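Local coordinates for piwi domain-containing protein (Vanderwaltozyma polyspora, PDB 5THE) that probably binds RNA and, as a budding-yeast Argonaute, takes part in selective cleavage of target RNA, represented here by its C-terminal lobe, at residues A285-S290 and S318-R323; V492-L497 and S544-I549. One frame throughout, in Å; residues are numbered along the deposited sequence.

How the contacts relate
Both contacts are buried in the C-terminal lobe, with centres 11 Å apart, and they follow one another along the chain: contact 1 is complete before the chain reaches contact 2. Strand 282-289 and helix 490-515 join them. In contact 1 the strand receives the start of helix 320-329 on one face; on its other face, S286 and V288 meet helix 490-515, whose first turns form contact 2 with the C-terminal tail. The evidence is direct: S286 OG lies 2.8 Å from A495 O, a probable hydrogen bond, and V288 CG2 lies 4.0 Å from Y494 CB. Here strand 282-289 is packed between the two helices, and the tail lies on helix 490-515, with the RNA nearer to contact 2.

Contact 1 (A285-S290 and S318-R323); sequences ASLVGS and SLMLNR
L287 faces L319 with their CA atoms 6.6 Å apart, and G289 faces R323 at 5.7 Å, so the strand end runs close over the 3-10 turn and the first turn of helix 320-329. L287 carries the apolar part: CG stands anti to the backbone N (chi1 179°), and CD2 reaches L319 CB at 3.7 Å and M320 SD at 3.9 Å. The L287 and L319 side chains point opposite ways as they pass, with L319 CD1 against L287 CB. This strand belongs to the RNase H-like core of the Piwi domain, between strands 264-274 and 300-305. R323, bent at chi2 and chi3, packs its CD against the strand backbone, 3.8 Å from G289 N; L287 O sits 3.7 Å above the guanidinium plane, displaced from the centre of the group. Water 1, in that plane, accepts from R323 NE at 2.8 Å and lies within hydrogen-bonding distance of G289 O. NH1 makes a salt bridge to D301 and a weak bond to L319 O (3.0 Å, 128°). An alanine in place of R323 would probably leave D301 without its charged mate, water 1 without the NE donor, and a gap beside G289.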
loop_
_atom_site.group_PDB
_atom_site.type_symbol
_atom_site.label_atom_id
_atom_site.label_comp_id
_atom_site.label_asym_id
_atom_site.label_seq_id
_atom_site.Cartn_x
_atom_site.Cartn_y
_atom_site.Cartn_z
ATOM N N ALA A 285 -13.416 -6.177 3.074
ATOM C CA ALA A 285 -13.133 -5.013 2.248
ATOM C C ALA A 285 -12.309 -4.015 3.047
ATOM O O ALA A 285 -12.427 -3.940 4.273
ATOM C CB ALA A 285 -14.425 -4.329 1.753
ATOM N N SER A 286 -11.472 -3.260 2.344
ATOM C CA SER A 286 -10.667 -2.218 2.957
ATOM C C SER A 286 -10.760 -0.956 2.110
ATOM O O SER A 286 -11.069 -1.002 0.921
ATOM C CB SER A 286 -9.205 -2.650 3.113
ATOM O OG SER A 286 -8.604 -2.770 1.840
ATOM N N LEU A 287 -10.531 0.182 2.752
ATOM C CA LEU A 287 -10.528 1.472 2.079
ATOM C C LEU A 287 -9.452 2.316 2.739
ATOM O O LEU A 287 -9.552 2.607 3.932
ATOM C CB LEU A 287 -11.894 2.170 2.179
ATOM C CG LEU A 287 -11.934 3.544 1.506
ATOM C CD1 LEU A 287 -11.814 3.392 -0.012
ATOM C CD2 LEU A 287 -13.188 4.377 1.897
ATOM N N VAL A 288 -8.416 2.685 1.977
ATOM C CA VAL A 288 -7.362 3.560 2.470
ATOM C C VAL A 288 -7.519 4.900 1.781
ATOM O O VAL A 288 -8.116 5.008 0.706
ATOM C CB VAL A 288 -5.942 2.996 2.235
ATOM C CG1 VAL A 288 -5.766 1.634 2.926
ATOM C CG2 VAL A 288 -5.659 2.881 0.740
ATOM N N GLY A 289 -6.973 5.936 2.412
ATOM C CA GLY A 289 -7.058 7.261 1.834
ATOM C C GLY A 289 -5.895 8.161 2.189
ATOM O O GLY A 289 -5.342 8.078 3.288
ATOM N N SER A 290 -5.511 9.020 1.245
ATOM C CA SER A 290 -4.497 10.026 1.496
ATOM C C SER A 290 -5.075 11.144 2.353
ATOM O O SER A 290 -6.290 11.242 2.548
ATOM C CB SER A 290 -3.983 10.591 0.179
ATOM O OG SER A 290 -5.034 11.270 -0.491
ATOM N N SER A 318 -19.624 3.980 4.044
ATOM C CA SER A 318 -19.527 4.090 5.494
ATOM C C SER A 318 -18.082 4.302 5.939
ATOM O O SER A 318 -17.830 5.032 6.907
ATOM C CB SER A 318 -20.127 2.850 6.152
ATOM O OG SER A 318 -19.275 1.733 5.998
ATOM N N LEU A 319 -17.121 3.704 5.225
ATOM C CA LEU A 319 -15.692 3.880 5.485
ATOM C C LEU A 319 -15.172 5.255 5.082
ATOM O O LEU A 319 -13.999 5.556 5.340
ATOM C CB LEU A 319 -14.898 2.796 4.753
ATOM C CG LEU A 319 -15.335 1.357 5.025
ATOM C CD1 LEU A 319 -14.433 0.367 4.318
ATOM C CD2 LEU A 319 -15.339 1.099 6.514
ATOM N N MET A 320 -16.000 6.099 4.464
ATOM C CA MET A 320 -15.524 7.405 4.042
ATOM C C MET A 320 -15.354 8.368 5.205
ATOM O O MET A 320 -14.560 9.302 5.091
ATOM C CB MET A 320 -16.474 8.004 3.003
ATOM C CG MET A 320 -16.342 7.381 1.626
ATOM S SD MET A 320 -14.754 7.769 0.829
ATOM C CE MET A 320 -14.722 9.571 0.834
ATOM N N LEU A 321 -16.062 8.154 6.319
ATOM C CA LEU A 321 -16.096 9.152 7.385
ATOM C C LEU A 321 -14.694 9.468 7.895
ATOM O O LEU A 321 -14.309 10.641 8.013
ATOM C CB LEU A 321 -16.994 8.680 8.531
ATOM C CG LEU A 321 -17.040 9.547 9.801
ATOM C CD1 LEU A 321 -17.394 11.005 9.493
ATOM C CD2 LEU A 321 -18.002 8.976 10.828
ATOM N N ASN A 322 -13.908 8.433 8.182
ATOM C CA ASN A 322 -12.543 8.653 8.651
ATOM C C ASN A 322 -11.644 9.214 7.563
ATOM O O ASN A 322 -10.731 9.988 7.865
ATOM C CB ASN A 322 -11.950 7.354 9.194
ATOM C CG ASN A 322 -12.550 6.971 10.515
ATOM O OD1 ASN A 322 -13.083 7.824 11.214
ATOM N ND2 ASN A 322 -12.483 5.689 10.861
ATOM N N ARG A 323 -11.845 8.817 6.302
ATOM C CA ARG A 323 -11.072 9.448 5.233
ATOM C C ARG A 323 -11.266 10.956 5.264
ATOM O O ARG A 323 -10.302 11.719 5.131
ATOM C CB ARG A 323 -11.471 8.895 3.862
ATOM C CG ARG A 323 -11.747 7.386 3.830
ATOM C CD ARG A 323 -10.469 6.574 3.740
ATOM N NE ARG A 323 -9.635 6.638 4.941
ATOM C CZ ARG A 323 -9.942 6.031 6.082
ATOM N NH1 ARG A 323 -11.076 5.351 6.173
ATOM N NH2 ARG A 323 -9.132 6.112 7.128
HETATM O O HOH W 1 -7.361 8.249 5.420
HETATM O O HOH W 2 -7.812 10.582 4.631
#

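Contact 2 (V492-L497 and S544-I549); sequences VYYADL and SVMYYI. With nucleotides of chain B.
Y494 and M546 meet methyl to ring: M546 CE stands 3.8 Å from the Y494 ring centroid and 21° off its normal, a CH-pi contact over one face, displaced toward CE1 and CZ. The bend at chi3 (66°) brings CE to that face, while SD lies farther from the ring in a Met-aromatic contact. I549 CD1 comes to the edge of the same ring, 3.8 Å from Y494 CE1, and also touches L497 CD1 at 3.9 Å. Y548 crosses Y494 at about a right angle, its OH 3.4 Å from Y494 CB, and its CD1 packs on L497 CB at 3.8 Å.

Behind this shell, M546 centres an inverse gamma turn and begins a type I turn closed by I549 N to M546 O (3.2 Å), which presents M546, Y548 and I549 together. Y494 OH is bonded to G480 N, Y548 OH to F298 O, and the terminal carboxylate O of I549 to K237 and R481. The tail thus ends against helix 490-515 of the Piwi domain. One residue from Y494, Y493 OH donates to a phosphate oxygen, OP2, of the fifth nucleotide of chain B; the modelled bond is very short and its exact length doubtful.

No hydrogen bond joins the two segments: the interface is mostly carbon and ring contacts, with the Y548 ring also against Y494 O. Backbone atoms elsewhere tether the hydroxyl ends of both tyrosines, while M546 CE over the face of the Y494 ring and I549 CD1 at its edge would resist that ring's rotation.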
loop_
_atom_site.group_PDB
_atom_site.type_symbol
_atom_site.label_atom_id
_atom_site.label_comp_id
_atom_site.label_asym_id
_atom_site.label_seq_id
_atom_site.Cartn_x
_atom_site.Cartn_y
_atom_site.Cartn_z
ATOM N N VAL A 492 -3.701 1.237 -4.297
ATOM C CA VAL A 492 -4.192 -0.117 -4.528
ATOM C C VAL A 492 -3.373 -1.112 -3.726
ATOM O O VAL A 492 -3.917 -1.958 -3.012
ATOM C CB VAL A 492 -4.163 -0.449 -6.030
ATOM C CG1 VAL A 492 -4.442 -1.961 -6.265
ATOM C CG2 VAL A 492 -5.150 0.410 -6.782
ATOM N N TYR A 493 -2.052 -1.014 -3.834
ATOM C CA TYR A 493 -1.169 -1.869 -3.052
ATOM C C TYR A 493 -1.472 -1.739 -1.559
ATOM O O TYR A 493 -1.602 -2.741 -0.849
ATOM C CB TYR A 493 0.284 -1.490 -3.362
ATOM C CG TYR A 493 1.271 -2.641 -3.520
ATOM C CD1 TYR A 493 1.437 -3.594 -2.520
ATOM C CD2 TYR A 493 2.093 -2.727 -4.656
ATOM C CE1 TYR A 493 2.365 -4.640 -2.663
ATOM C CE2 TYR A 493 3.008 -3.756 -4.816
ATOM C CZ TYR A 493 3.148 -4.711 -3.817
ATOM O OH TYR A 493 4.063 -5.728 -3.981
ATOM N N TYR A 494 -1.599 -0.503 -1.069
ATOM C CA TYR A 494 -1.941 -0.289 0.339
ATOM C C TYR A 494 -3.259 -0.955 0.714
ATOM O O TYR A 494 -3.375 -1.553 1.793
ATOM C CB TYR A 494 -2.036 1.199 0.641
ATOM C CG TYR A 494 -0.728 1.937 0.571
ATOM C CD1 TYR A 494 0.469 1.310 0.917
ATOM C CD2 TYR A 494 -0.689 3.270 0.187
ATOM C CE1 TYR A 494 1.677 2.000 0.871
ATOM C CE2 TYR A 494 0.513 3.969 0.134
ATOM C CZ TYR A 494 1.691 3.322 0.469
ATOM O OH TYR A 494 2.877 4.005 0.417
ATOM N N ALA A 495 -4.279 -0.818 -0.141
ATOM C CA ALA A 495 -5.573 -1.423 0.158
ATOM C C ALA A 495 -5.471 -2.939 0.184
ATOM O O ALA A 495 -6.089 -3.590 1.038
ATOM C CB ALA A 495 -6.625 -0.973 -0.859
ATOM N N ASP A 496 -4.713 -3.522 -0.756
ATOM C CA ASP A 496 -4.501 -4.970 -0.737
ATOM C C ASP A 496 -3.890 -5.404 0.584
ATOM O O ASP A 496 -4.340 -6.374 1.201
ATOM C CB ASP A 496 -3.598 -5.409 -1.895
ATOM C CG ASP A 496 -4.183 -5.096 -3.235
ATOM O OD1 ASP A 496 -5.410 -4.893 -3.327
ATOM O OD2 ASP A 496 -3.410 -5.059 -4.208
ATOM N N LEU A 497 -2.846 -4.692 1.028
ATOM C CA LEU A 497 -2.158 -5.048 2.266
ATOM C C LEU A 497 -3.061 -4.906 3.479
ATOM O O LEU A 497 -2.926 -5.668 4.439
ATOM C CB LEU A 497 -0.920 -4.170 2.439
ATOM C CG LEU A 497 0.099 -4.391 1.315
ATOM C CD1 LEU A 497 1.235 -3.388 1.457
ATOM C CD2 LEU A 497 0.621 -5.813 1.405
ATOM N N SER A 544 -5.544 5.720 12.520
ATOM C CA SER A 544 -4.942 6.682 11.611
ATOM C C SER A 544 -3.501 6.329 11.267
ATOM O O SER A 544 -2.767 7.178 10.759
ATOM C CB SER A 544 -5.012 8.091 12.205
ATOM O OG SER A 544 -6.353 8.443 12.475
ATOM N N VAL A 545 -3.086 5.103 11.531
ATOM C CA VAL A 545 -1.717 4.667 11.305
ATOM C C VAL A 545 -1.724 3.606 10.219
ATOM O O VAL A 545 -2.677 2.826 10.106
ATOM C CB VAL A 545 -1.101 4.124 12.613
ATOM C CG1 VAL A 545 0.292 3.544 12.369
ATOM C CG2 VAL A 545 -1.073 5.232 13.678
ATOM N N MET A 546 -0.661 3.588 9.405
ATOM C CA MET A 546 -0.446 2.523 8.421
ATOM C C MET A 546 0.158 1.287 9.094
ATOM O O MET A 546 1.260 0.841 8.771
ATOM C CB MET A 546 0.449 3.008 7.285
ATOM C CG MET A 546 -0.142 4.106 6.415
ATOM S SD MET A 546 1.080 4.788 5.262
ATOM C CE MET A 546 1.375 3.367 4.191
ATOM N N TYR A 547 -0.596 0.727 10.054
ATOM C CA TYR A 547 -0.122 -0.452 10.767
ATOM C C TYR A 547 0.014 -1.652 9.850
ATOM O O TYR A 547 0.705 -2.612 10.201
ATOM C CB TYR A 547 -1.061 -0.795 11.927
ATOM C CG TYR A 547 -2.496 -1.008 11.508
ATOM C CD1 TYR A 547 -3.385 0.063 11.453
ATOM C CD2 TYR A 547 -2.966 -2.280 11.177
ATOM C CE1 TYR A 547 -4.700 -0.120 11.067
ATOM C CE2 TYR A 547 -4.292 -2.475 10.789
ATOM C CZ TYR A 547 -5.147 -1.391 10.733
ATOM O OH TYR A 547 -6.463 -1.565 10.360
ATOM N N TYR A 548 -0.635 -1.620 8.692
ATOM C CA TYR A 548 -0.649 -2.750 7.782
ATOM C C TYR A 548 0.599 -2.823 6.910
ATOM O O TYR A 548 0.792 -3.837 6.229
ATOM C CB TYR A 548 -1.904 -2.669 6.902
ATOM C CG TYR A 548 -1.962 -1.389 6.093
ATOM C CD1 TYR A 548 -1.290 -1.289 4.884
ATOM C CD2 TYR A 548 -2.657 -0.279 6.555
ATOM C CE1 TYR A 548 -1.307 -0.131 4.155
ATOM C CE2 TYR A 548 -2.693 0.898 5.826
ATOM C CZ TYR A 548 -2.014 0.961 4.622
ATOM O OH TYR A 548 -2.030 2.115 3.877
ATOM N N ILE A 549 1.441 -1.779 6.912
ATOM C CA ILE A 549 2.577 -1.697 5.987
ATOM C C ILE A 549 3.752 -2.555 6.435
ATOM O O ILE A 549 4.590 -2.935 5.610
ATOM C CB ILE A 549 3.048 -0.227 5.791
ATOM C CG1 ILE A 549 3.857 -0.076 4.497
ATOM C CG2 ILE A 549 3.929 0.210 6.946
ATOM C CD1 ILE A 549 3.126 -0.518 3.266
ATOM O OXT ILE A 549 3.905 -2.881 7.615
ATOM P P A B 5 5.907 -5.289 -7.151
ATOM O OP1 A B 5 5.067 -4.363 -7.963
ATOM O OP2 A B 5 5.331 -6.058 -6.028
ATOM O "O5'" A B 5 6.618 -6.263 -8.177
ATOM C "C5'" A B 5 7.294 -5.732 -9.304
ATOM C "C4'" A B 5 8.247 -6.739 -9.892
ATOM O "O4'" A B 5 9.267 -7.067 -8.918
ATOM C "C3'" A B 5 7.628 -8.079 -10.258
ATOM O "O3'" A B 5 7.045 -8.037 -11.541
ATOM C "C2'" A B 5 8.809 -9.037 -10.161
ATOM O "O2'" A B 5 9.621 -8.949 -11.320
ATOM C "C1'" A B 5 9.602 -8.431 -9.005
ATOM N N9 A B 5 9.276 -9.066 -7.725
ATOM C C8 A B 5 8.249 -8.788 -6.856
ATOM N N7 A B 5 8.264 -9.562 -5.795
ATOM C C5 A B 5 9.363 -10.387 -5.999
ATOM C C6 A B 5 9.912 -11.416 -5.230
ATOM N N6 A B 5 9.383 -11.791 -4.064
ATOM N N1 A B 5 11.019 -12.037 -5.722
ATOM C C2 A B 5 11.527 -11.637 -6.904
ATOM N N3 A B 5 11.095 -10.670 -7.718
ATOM C C4 A B 5 9.999 -10.095 -7.189
ATOM P P A B 4 7.123 -5.504 -1.367
ATOM O OP1 A B 4 5.925 -4.826 -0.806
ATOM O OP2 A B 4 7.407 -6.919 -1.103
ATOM O "O5'" A B 4 7.123 -5.279 -2.941
ATOM C "C5'" A B 4 7.250 -3.970 -3.466
ATOM C "C4'" A B 4 8.274 -3.901 -4.563
ATOM O "O4'" A B 4 9.584 -4.231 -4.050
ATOM C "C3'" A B 4 8.075 -4.857 -5.723
ATOM O "O3'" A B 4 7.104 -4.366 -6.623
ATOM C "C2'" A B 4 9.480 -4.944 -6.309
ATOM O "O2'" A B 4 9.778 -3.774 -7.064
ATOM C "C1'" A B 4 10.328 -4.907 -5.031
ATOM N N9 A B 4 10.597 -6.254 -4.512
ATOM C C8 A B 4 9.722 -7.063 -3.832
ATOM N N7 A B 4 10.232 -8.217 -3.481
ATOM C C5 A B 4 11.527 -8.152 -3.961
ATOM C C6 A B 4 12.565 -9.070 -3.890
ATOM N N6 A B 4 12.404 -10.257 -3.294
ATOM N N1 A B 4 13.745 -8.715 -4.450
ATOM C C2 A B 4 13.849 -7.501 -5.035
ATOM N N3 A B 4 12.932 -6.536 -5.158
ATOM C C4 A B 4 11.779 -6.946 -4.599
#